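Local coordinates for protein cytochrome c-552 (Thiobacillus ferrooxidans, PDB 1H1O) that carries electrons in the periplasm as a high-potential cytochrome c of the c4 type, with two haem groups in one chain, at residues P33-Q38 with D81-Q86; Q46-K51 with A74-L79; P88-S93 with F133-G138. All blocks are in the same frame, centred on the assembly; numbering follows the deposited sequence.

Contact 1 (P33-Q38 with D81-Q86); sequences PRLAGQ and DYFNAQ. With HEM (protoporphyrin IX containing Fe), chain D.
The loop 33-38 lies against the last turn of helix 73-85, and Leu35 lies between that helix and the haem of chain D. Leu35 CB rests on Phe83, 3.8 Å from CD2 of the ring. CG stands anti to the carbonyl carbon (chi1 -53°), which sends the two methyls on toward the porphyrin. Leu35 CD1 sits over the centre of the Phe83 ring in a CH-pi contact, 3.9 Å from the centroid and only 4° off the normal, and also meets haem CHB, 3.8 Å away. CD2 touches the haem near CBA. The opposite face of the Phe83 ring is covered by Tyr82 CD2. At its edge, Phe83 CE1 touches haem CMB at 3.9 Å. An alanine in place of Phe83 removes the ring, and Leu35 would probably be held less firmly against the haem. The backbones join where Gly37 N gives a hydrogen bond of 2.8 Å to Phe83 O, with the donor above the carbonyl plane. Gly37 is in a type II turn from Leu35 to Gln38. Beyond the segments, Pro33 O accepts a hydrogen bond from His20 ND1, and His20 is the predicted axial ligand. Such a loop, with its proline carbonyl on the ligand histidine, is characteristic of the proximal haem side in class I cytochromes c.

Contact 2 (Q46-K51 with A74-L79); sequences QLKAYK and AKITAL. With HEM (protoporphyrin IX containing Fe), chain D.
Tyr50 OH gives one hydrogen bond, of 2.6 Å, to propionate oxygen O2D of the haem of chain D. The position of this hydroxyl is less certain than the rest. Arg55 NH2 and Tyr42 OH also hydrogen-bond to this haem, so its acid groups have several polar partners. The Tyr50 ring turns its edge to the porphyrin, with haem C2A in the ring plane. Leu47, one turn earlier on helix 40-51, presses CD2 onto the haem at CHB, 3.4 Å away. This is the helical haem pocket of a cytochrome c domain, built here from helices 40-51 and 73-85. Their segments 46-51 and 74-79 run roughly antiparallel (144°), with axes 10.1 Å apart at closest approach. Ile76 carries the packing between them. Ile76 CG2 meets Leu47 CB at 3.8 Å, while Ile76 CD1, at the end of an extended branch (chi2 179°), reaches Lys48 CG at 3.6 Å. The Lys48 chain crosses Ile76 at about a right angle and lends only its aliphatic part. Lys51 CD touches the same methyl from an oblique direction. Leu79, one turn beyond Ile76, brings CD1 to haem CMB at 3.4 Å, and Leu47 CD1 meets that haem methyl too.

Contact 3 (P88-S93 with F133-G138); sequences PPMQSS and FPRLAG. With HEM (protoporphyrin IX containing Fe), chain C.
Met90 and Arg135 reach toward each other, tip to tip, across the place where two loops meet. One is the loop 88-93, which follows helix 73-85 of the first cytochrome c domain. The other is the loop 133-138 of the second, where Pro134 and Leu136 pack on the haem of chain C. The junction thus joins the two domains of a dihaem cytochrome c4. The Met90 side chain starts in the crowded position, with CG between the backbone N and the carbonyl carbon (chi1 63°). This turns Met90 CG toward Arg135, where it lies 3.4 Å from NE. Met90 CG also approaches Ala137 O at 3.3 Å, and SD continues past Arg135 CD. The Arg135 chain is extended from CG to NE, with CG anti to the backbone N (chi1 169°). Arg135 NE turns back on its own loop and gives Ala137 O a short hydrogen bond of 2.6 Å. That bond lies in the carbonyl plane but is tilted from the guanidinium plane, and it fixes the direction of the arginine. Pro89 CB lies over one face of the guanidinium. Gly138 passes close to the backbone of Met90 and Gln91, with Gly138 CA 4.1 Å from Gln91 CA. A side chain at Gly138 would run into Met90 O, and the backbone angles there (phi 94°, psi near zero) would themselves crowd any CB against the preceding carbonyl. Gly138 CA makes a C-H...O contact to Met90 O. Met90 O also receives a hydrogen bond of 2.6 Å from the oxygen of a water in the guanidinium plane, and the same water accepts one from Arg135 NH2 at 2.8 Å.

In the fold
Contacts 1 and 2 both belong to the first cytochrome c domain and both touch the haem of chain D. They share helix 73-85, and their centres are 13 Å apart. Contact 2 lies within the chain span that contact 1 closes. Contact 3 opens after that span, in the linker loop, and reaches the second domain. Its centre is about 9 Å from that of contact 1 and about 19 Å from that of contact 2, which it does not touch. Contacts 1 and 3 meet through two probable hydrogen bonds, from Arg34 NH1 to Gly138 O and from Arg135 N to Gln38 OE1. Loops beside the two haems are therefore joined directly across the domain interface.

Contact 1 (P33-Q38 with D81-Q86)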
# COMPACT_ATOMS: atom_id res chain seq x y z
N PRO A 33 -5.23 -3.29 -3.21
CA PRO A 33 -3.92 -2.85 -3.67
C PRO A 33 -3.29 -3.79 -4.66
O PRO A 33 -3.53 -5.01 -4.65
CB PRO A 33 -3.12 -2.78 -2.39
CG PRO A 33 -3.63 -3.98 -1.65
CD PRO A 33 -5.14 -3.90 -1.88
N ARG A 34 -2.48 -3.20 -5.54
CA ARG A 34 -1.74 -3.96 -6.51
C ARG A 34 -0.64 -4.60 -5.66
O ARG A 34 -0.23 -4.03 -4.65
CB ARG A 34 -1.16 -3.02 -7.56
CG ARG A 34 -2.26 -2.35 -8.37
CD ARG A 34 -1.74 -1.35 -9.37
NE ARG A 34 -2.86 -0.75 -10.09
CZ ARG A 34 -3.04 0.55 -10.23
NH1 ARG A 34 -2.18 1.40 -9.67
NH2 ARG A 34 -4.07 1.01 -10.92
N LEU A 35 -0.19 -5.78 -6.05
CA LEU A 35 0.82 -6.49 -5.29
C LEU A 35 2.12 -6.68 -6.04
O LEU A 35 3.16 -6.93 -5.43
CB LEU A 35 0.29 -7.86 -4.89
CG LEU A 35 -1.05 -7.81 -4.15
CD1 LEU A 35 -1.46 -9.23 -3.74
CD2 LEU A 35 -0.92 -6.90 -2.94
N ALA A 36 2.05 -6.57 -7.37
CA ALA A 36 3.22 -6.74 -8.23
C ALA A 36 4.43 -5.90 -7.79
O ALA A 36 4.35 -4.68 -7.64
CB ALA A 36 2.85 -6.40 -9.67
N GLY A 37 5.55 -6.57 -7.56
CA GLY A 37 6.76 -5.86 -7.18
C GLY A 37 6.84 -5.38 -5.75
O GLY A 37 7.83 -4.76 -5.37
N GLN A 38 5.81 -5.65 -4.95
CA GLN A 38 5.85 -5.23 -3.55
C GLN A 38 6.98 -6.06 -2.93
O GLN A 38 7.20 -7.20 -3.34
CB GLN A 38 4.52 -5.52 -2.86
CG GLN A 38 4.38 -4.90 -1.48
CD GLN A 38 4.73 -3.41 -1.47
OE1 GLN A 38 5.87 -3.04 -1.21
NE2 GLN A 38 3.75 -2.56 -1.79
N ASP A 81 6.91 -14.04 -2.34
CA ASP A 81 7.92 -14.17 -3.38
C ASP A 81 7.30 -13.96 -4.76
O ASP A 81 7.81 -13.19 -5.58
CB ASP A 81 8.55 -15.56 -3.31
CG ASP A 81 10.05 -15.51 -3.49
OD1 ASP A 81 10.74 -15.09 -2.53
OD2 ASP A 81 10.54 -15.89 -4.57
N TYR A 82 6.21 -14.67 -5.01
CA TYR A 82 5.51 -14.61 -6.28
C TYR A 82 5.15 -13.21 -6.74
O TYR A 82 5.55 -12.78 -7.83
CB TYR A 82 4.24 -15.45 -6.24
CG TYR A 82 3.47 -15.40 -7.53
CD1 TYR A 82 3.95 -16.04 -8.67
CD2 TYR A 82 2.30 -14.66 -7.63
CE1 TYR A 82 3.29 -15.94 -9.88
CE2 TYR A 82 1.62 -14.56 -8.84
CZ TYR A 82 2.12 -15.20 -9.96
OH TYR A 82 1.46 -15.09 -11.16
N PHE A 83 4.38 -12.49 -5.93
CA PHE A 83 3.97 -11.15 -6.31
C PHE A 83 5.14 -10.18 -6.38
O PHE A 83 5.15 -9.28 -7.22
CB PHE A 83 2.89 -10.62 -5.35
CG PHE A 83 1.61 -11.41 -5.40
CD1 PHE A 83 1.30 -12.32 -4.39
CD2 PHE A 83 0.74 -11.29 -6.47
CE1 PHE A 83 0.14 -13.10 -4.46
CE2 PHE A 83 -0.41 -12.07 -6.55
CZ PHE A 83 -0.72 -12.97 -5.54
N ASN A 84 6.13 -10.36 -5.50
CA ASN A 84 7.30 -9.49 -5.50
C ASN A 84 7.98 -9.55 -6.86
O ASN A 84 8.49 -8.55 -7.35
CB ASN A 84 8.28 -9.91 -4.40
CG ASN A 84 9.62 -9.16 -4.47
OD1 ASN A 84 9.66 -7.92 -4.49
ND2 ASN A 84 10.72 -9.91 -4.51
N ALA A 85 7.97 -10.74 -7.46
CA ALA A 85 8.60 -10.95 -8.76
C ALA A 85 7.71 -10.57 -9.94
O ALA A 85 8.22 -10.31 -11.03
CB ALA A 85 9.04 -12.41 -8.90
N GLN A 86 6.40 -10.53 -9.74
CA GLN A 86 5.46 -10.19 -10.81
C GLN A 86 5.92 -9.03 -11.67
O GLN A 86 6.51 -8.07 -11.18
CB GLN A 86 4.09 -9.81 -10.26
CG GLN A 86 3.12 -10.95 -10.08
CD GLN A 86 1.68 -10.48 -10.26
OE1 GLN A 86 1.12 -10.55 -11.36
NE2 GLN A 86 1.07 -9.99 -9.18
CHA HEM D . -4.57 -6.48 0.67
CHB HEM D . -2.24 -10.58 -0.24
CHC HEM D . -6.37 -12.55 -1.75
CHD HEM D . -8.66 -8.46 -0.97
C1A HEM D . -3.55 -7.43 0.56
C2A HEM D . -2.17 -7.23 0.96
C3A HEM D . -1.51 -8.39 0.70
C4A HEM D . -2.50 -9.29 0.14
CMA HEM D . -0.06 -8.75 0.92
CAA HEM D . -1.61 -5.96 1.55
CBA HEM D . -0.97 -5.04 0.49
CGA HEM D . -0.45 -3.82 0.99
O1A HEM D . -0.08 -2.97 0.10
O2A HEM D . -0.36 -3.54 2.21
C1B HEM D . -3.18 -11.47 -0.73
C2B HEM D . -2.86 -12.84 -1.07
C3B HEM D . -4.03 -13.41 -1.47
C4B HEM D . -5.04 -12.37 -1.41
CMB HEM D . -1.47 -13.43 -0.95
CAB HEM D . -4.30 -14.83 -1.90
CBB HEM D . -4.02 -15.90 -0.82
C1C HEM D . -7.36 -11.61 -1.69
C2C HEM D . -8.74 -11.84 -2.05
C3C HEM D . -9.37 -10.66 -1.81
C4C HEM D . -8.40 -9.75 -1.33
CMC HEM D . -9.25 -13.15 -2.57
CAC HEM D . -10.86 -10.30 -1.98
CBC HEM D . -11.82 -11.23 -1.19
C1D HEM D . -7.75 -7.55 -0.46
C2D HEM D . -8.11 -6.20 -0.06
C3D HEM D . -6.97 -5.67 0.42
C4D HEM D . -5.91 -6.67 0.28
CMD HEM D . -9.50 -5.62 -0.16
CAD HEM D . -6.74 -4.32 1.03
CBD HEM D . -7.35 -4.48 2.52
CGD HEM D . -6.87 -3.60 3.50
O1D HEM D . -7.02 -2.37 3.33
O2D HEM D . -6.34 -4.01 4.57
NA HEM D . -3.74 -8.68 0.07
NB HEM D . -4.51 -11.19 -0.94
NC HEM D . -7.17 -10.31 -1.25
ND HEM D . -6.42 -7.81 -0.25
FE HEM D . -5.47 -9.48 -0.62

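Contact 2 (Q46-K51 with A74-L79)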
# COMPACT_ATOMS: atom_id res chain seq x y z
N GLN A 46 2.44 -8.33 5.93
CA GLN A 46 1.01 -8.11 5.82
C GLN A 46 0.22 -9.40 5.93
O GLN A 46 -0.69 -9.51 6.74
CB GLN A 46 0.67 -7.40 4.51
CG GLN A 46 1.29 -6.02 4.41
CD GLN A 46 1.34 -5.30 5.74
OE1 GLN A 46 2.42 -4.95 6.23
NE2 GLN A 46 0.17 -5.08 6.35
N LEU A 47 0.57 -10.39 5.12
CA LEU A 47 -0.13 -11.66 5.16
C LEU A 47 -0.14 -12.27 6.55
O LEU A 47 -1.14 -12.84 6.97
CB LEU A 47 0.49 -12.64 4.16
CG LEU A 47 0.13 -12.30 2.72
CD1 LEU A 47 0.97 -13.16 1.79
CD2 LEU A 47 -1.38 -12.50 2.48
N LYS A 48 0.97 -12.15 7.28
CA LYS A 48 1.02 -12.69 8.63
C LYS A 48 0.16 -11.85 9.56
O LYS A 48 -0.48 -12.36 10.47
CB LYS A 48 2.47 -12.73 9.15
CG LYS A 48 3.35 -13.78 8.49
CD LYS A 48 4.67 -13.93 9.26
CE LYS A 48 5.49 -15.12 8.77
NZ LYS A 48 6.83 -15.18 9.45
N ALA A 49 0.13 -10.54 9.32
CA ALA A 49 -0.67 -9.63 10.13
C ALA A 49 -2.15 -9.94 9.95
O ALA A 49 -2.92 -9.91 10.91
CB ALA A 49 -0.38 -8.17 9.72
N TYR A 50 -2.54 -10.21 8.71
CA TYR A 50 -3.93 -10.53 8.42
C TYR A 50 -4.26 -11.85 9.09
O TYR A 50 -5.31 -12.01 9.70
CB TYR A 50 -4.15 -10.67 6.92
CG TYR A 50 -4.17 -9.34 6.21
CD1 TYR A 50 -4.90 -8.27 6.72
CD2 TYR A 50 -3.51 -9.16 4.99
CE1 TYR A 50 -4.97 -7.07 6.05
CE2 TYR A 50 -3.58 -7.94 4.31
CZ TYR A 50 -4.32 -6.91 4.85
OH TYR A 50 -4.42 -5.71 4.19
N LYS A 51 -3.33 -12.80 8.98
CA LYS A 51 -3.53 -14.11 9.56
C LYS A 51 -3.72 -14.01 11.06
O LYS A 51 -4.69 -14.57 11.58
CB LYS A 51 -2.33 -15.00 9.23
CG LYS A 51 -2.51 -16.46 9.62
CD LYS A 51 -1.41 -17.31 9.01
CE LYS A 51 -1.44 -18.71 9.58
NZ LYS A 51 -2.80 -19.29 9.42
N ALA A 74 4.81 -21.26 4.94
CA ALA A 74 5.33 -21.61 3.62
C ALA A 74 4.64 -20.90 2.47
O ALA A 74 5.30 -20.40 1.56
CB ALA A 74 5.25 -23.11 3.43
N LYS A 75 3.31 -20.87 2.50
CA LYS A 75 2.57 -20.21 1.43
C LYS A 75 2.75 -18.71 1.51
O LYS A 75 2.96 -18.05 0.49
CB LYS A 75 1.08 -20.55 1.51
CG LYS A 75 0.58 -21.41 0.35
CD LYS A 75 1.09 -22.85 0.43
CE LYS A 75 2.58 -23.00 0.09
NZ LYS A 75 3.06 -24.38 0.40
N ILE A 76 2.67 -18.17 2.72
CA ILE A 76 2.85 -16.74 2.89
C ILE A 76 4.13 -16.35 2.17
O ILE A 76 4.13 -15.47 1.32
CB ILE A 76 2.94 -16.36 4.37
CG1 ILE A 76 1.54 -16.44 4.99
CG2 ILE A 76 3.52 -14.96 4.53
CD1 ILE A 76 1.49 -16.11 6.46
N THR A 77 5.21 -17.05 2.49
CA THR A 77 6.49 -16.77 1.86
C THR A 77 6.46 -17.02 0.35
O THR A 77 7.01 -16.25 -0.44
CB THR A 77 7.59 -17.63 2.48
OG1 THR A 77 7.68 -17.35 3.88
CG2 THR A 77 8.94 -17.35 1.80
N ALA A 78 5.81 -18.11 -0.04
CA ALA A 78 5.72 -18.45 -1.45
C ALA A 78 5.03 -17.33 -2.21
O ALA A 78 5.50 -16.87 -3.25
CB ALA A 78 4.95 -19.76 -1.62
N LEU A 79 3.89 -16.90 -1.68
CA LEU A 79 3.12 -15.84 -2.29
C LEU A 79 3.89 -14.54 -2.30
O LEU A 79 3.98 -13.86 -3.33
CB LEU A 79 1.81 -15.67 -1.52
CG LEU A 79 0.87 -16.87 -1.63
CD1 LEU A 79 -0.34 -16.68 -0.73
CD2 LEU A 79 0.46 -17.04 -3.08
CHA HEM D . -4.57 -6.48 0.67
CHB HEM D . -2.24 -10.58 -0.24
CHC HEM D . -6.37 -12.55 -1.75
CHD HEM D . -8.66 -8.46 -0.97
C1A HEM D . -3.55 -7.43 0.56
C2A HEM D . -2.17 -7.23 0.96
C3A HEM D . -1.51 -8.39 0.70
C4A HEM D . -2.50 -9.29 0.14
CMA HEM D . -0.06 -8.75 0.92
CAA HEM D . -1.61 -5.96 1.55
CBA HEM D . -0.97 -5.04 0.49
CGA HEM D . -0.45 -3.82 0.99
O1A HEM D . -0.08 -2.97 0.10
O2A HEM D . -0.36 -3.54 2.21
C1B HEM D . -3.18 -11.47 -0.73
C2B HEM D . -2.86 -12.84 -1.07
C3B HEM D . -4.03 -13.41 -1.47
C4B HEM D . -5.04 -12.37 -1.41
CMB HEM D . -1.47 -13.43 -0.95
CAB HEM D . -4.30 -14.83 -1.90
CBB HEM D . -4.02 -15.90 -0.82
C1C HEM D . -7.36 -11.61 -1.69
C2C HEM D . -8.74 -11.84 -2.05
C3C HEM D . -9.37 -10.66 -1.81
C4C HEM D . -8.40 -9.75 -1.33
CMC HEM D . -9.25 -13.15 -2.57
CAC HEM D . -10.86 -10.30 -1.98
CBC HEM D . -11.82 -11.23 -1.19
C1D HEM D . -7.75 -7.55 -0.46
C2D HEM D . -8.11 -6.20 -0.06
C3D HEM D . -6.97 -5.67 0.42
C4D HEM D . -5.91 -6.67 0.28
CMD HEM D . -9.50 -5.62 -0.16
CAD HEM D . -6.74 -4.32 1.03
CBD HEM D . -7.35 -4.48 2.52
CGD HEM D . -6.87 -3.60 3.50
O1D HEM D . -7.02 -2.37 3.33
O2D HEM D . -6.34 -4.01 4.57
NA HEM D . -3.74 -8.68 0.07
NB HEM D . -4.51 -11.19 -0.94
NC HEM D . -7.17 -10.31 -1.25
ND HEM D . -6.42 -7.81 -0.25
FE HEM D . -5.47 -9.48 -0.62

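Contact 3 (P88-S93 with F133-G138)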
# COMPACT_ATOMS: atom_id res chain seq x y z
N PRO A 88 4.44 -6.64 -15.17
CA PRO A 88 5.19 -5.44 -14.75
C PRO A 88 4.82 -5.08 -13.32
O PRO A 88 3.67 -5.26 -12.91
CB PRO A 88 4.71 -4.36 -15.73
CG PRO A 88 3.95 -5.12 -16.81
CD PRO A 88 3.35 -6.27 -16.08
N PRO A 89 5.79 -4.58 -12.53
CA PRO A 89 5.50 -4.19 -11.14
C PRO A 89 4.33 -3.20 -11.16
O PRO A 89 4.07 -2.59 -12.19
CB PRO A 89 6.80 -3.56 -10.67
CG PRO A 89 7.47 -3.11 -11.96
CD PRO A 89 7.19 -4.28 -12.87
N MET A 90 3.64 -3.05 -10.04
CA MET A 90 2.49 -2.15 -9.97
C MET A 90 2.77 -0.82 -10.67
O MET A 90 3.73 -0.12 -10.35
CB MET A 90 2.08 -1.91 -8.53
CG MET A 90 3.11 -1.23 -7.69
SD MET A 90 2.54 -1.20 -6.00
CE MET A 90 2.76 -2.95 -5.51
N GLN A 91 1.90 -0.48 -11.62
CA GLN A 91 2.04 0.74 -12.39
C GLN A 91 0.78 1.56 -12.42
O GLN A 91 -0.32 1.05 -12.21
CB GLN A 91 2.36 0.42 -13.85
CG GLN A 91 3.63 -0.32 -14.14
CD GLN A 91 3.95 -0.23 -15.62
OE1 GLN A 91 3.05 -0.31 -16.45
NE2 GLN A 91 5.22 -0.07 -15.95
N SER A 92 0.93 2.83 -12.73
CA SER A 92 -0.21 3.71 -12.84
C SER A 92 -1.14 3.09 -13.88
O SER A 92 -0.68 2.51 -14.86
CB SER A 92 0.23 5.10 -13.30
OG SER A 92 -0.90 5.85 -13.73
N SER A 93 -2.44 3.21 -13.65
CA SER A 93 -3.42 2.67 -14.58
C SER A 93 -3.56 3.63 -15.75
O SER A 93 -3.98 3.24 -16.84
CB SER A 93 -4.77 2.52 -13.88
OG SER A 93 -5.24 3.78 -13.43
N PHE A 133 9.53 -1.57 4.34
CA PHE A 133 8.98 -0.28 3.93
C PHE A 133 8.43 -0.54 2.54
O PHE A 133 9.19 -0.71 1.59
CB PHE A 133 10.06 0.80 3.90
CG PHE A 133 10.69 1.06 5.24
CD1 PHE A 133 11.86 0.40 5.61
CD2 PHE A 133 10.07 1.91 6.15
CE1 PHE A 133 12.41 0.59 6.88
CE2 PHE A 133 10.60 2.10 7.42
CZ PHE A 133 11.78 1.44 7.79
N PRO A 134 7.10 -0.58 2.40
CA PRO A 134 6.40 -0.83 1.14
C PRO A 134 6.58 0.15 0.01
O PRO A 134 6.75 1.35 0.21
CB PRO A 134 4.94 -0.93 1.57
CG PRO A 134 4.87 0.06 2.61
CD PRO A 134 6.12 -0.23 3.44
N ARG A 135 6.54 -0.41 -1.19
CA ARG A 135 6.62 0.39 -2.39
C ARG A 135 5.27 1.07 -2.42
O ARG A 135 4.26 0.46 -2.05
CB ARG A 135 6.75 -0.52 -3.61
CG ARG A 135 6.57 0.22 -4.92
CD ARG A 135 6.34 -0.75 -6.06
NE ARG A 135 6.32 -0.06 -7.35
CZ ARG A 135 7.37 0.03 -8.16
NH1 ARG A 135 8.53 -0.52 -7.82
NH2 ARG A 135 7.25 0.66 -9.32
N LEU A 136 5.24 2.33 -2.81
CA LEU A 136 3.99 3.05 -2.90
C LEU A 136 3.84 3.47 -4.35
O LEU A 136 2.74 3.77 -4.82
CB LEU A 136 4.01 4.27 -1.98
CG LEU A 136 4.15 3.90 -0.50
CD1 LEU A 136 4.18 5.17 0.33
CD2 LEU A 136 2.99 3.02 -0.09
N ALA A 137 4.97 3.52 -5.05
CA ALA A 137 4.98 3.91 -6.46
C ALA A 137 4.14 2.94 -7.31
O ALA A 137 4.43 1.75 -7.38
CB ALA A 137 6.41 3.93 -6.96
N GLY A 138 3.09 3.45 -7.93
CA GLY A 138 2.27 2.60 -8.76
C GLY A 138 1.07 2.01 -8.04
O GLY A 138 0.23 1.36 -8.66
CHA HEM C . 3.17 2.08 4.85
CHB HEM C . 2.18 6.44 3.14
CHC HEM C . 5.97 8.17 5.57
CHD HEM C . 6.97 3.82 7.21
C1A HEM C . 2.56 3.12 4.16
C2A HEM C . 1.37 2.99 3.35
C3A HEM C . 1.08 4.21 2.85
C4A HEM C . 2.11 5.10 3.39
CMA HEM C . -0.04 4.64 1.95
CAA HEM C . 0.63 1.71 3.13
CBA HEM C . 1.20 0.86 2.01
CGA HEM C . 0.42 -0.24 1.67
O1A HEM C . 0.79 -0.85 0.63
O2A HEM C . -0.55 -0.62 2.33
C1B HEM C . 3.14 7.28 3.67
C2B HEM C . 3.15 8.70 3.43
C3B HEM C . 4.20 9.18 4.14
C4B HEM C . 4.84 8.07 4.77
CMB HEM C . 2.14 9.42 2.57
CAB HEM C . 4.68 10.58 4.32
CBB HEM C . 3.57 11.57 4.79
C1C HEM C . 6.58 7.15 6.21
C2C HEM C . 7.75 7.28 7.05
C3C HEM C . 8.00 6.04 7.51
C4C HEM C . 7.02 5.17 6.96
CMC HEM C . 8.46 8.60 7.29
CAC HEM C . 9.09 5.53 8.49
CBC HEM C . 9.15 6.34 9.82
C1D HEM C . 6.02 2.94 6.71
C2D HEM C . 5.99 1.52 7.03
C3D HEM C . 4.93 1.04 6.38
C4D HEM C . 4.31 2.17 5.65
CMD HEM C . 6.98 0.83 7.92
CAD HEM C . 4.39 -0.37 6.35
CBD HEM C . 3.57 -0.65 7.69
CGD HEM C . 3.34 -2.02 7.93
O1D HEM C . 4.31 -2.79 8.27
O2D HEM C . 2.18 -2.50 7.82
NA HEM C . 3.00 4.40 4.18
NB HEM C . 4.18 6.90 4.50
NC HEM C . 6.15 5.84 6.16
ND HEM C . 4.99 3.31 5.87
FE HEM C . 4.60 5.12 5.17
O HOH W 1 5.44 1.73 -11.13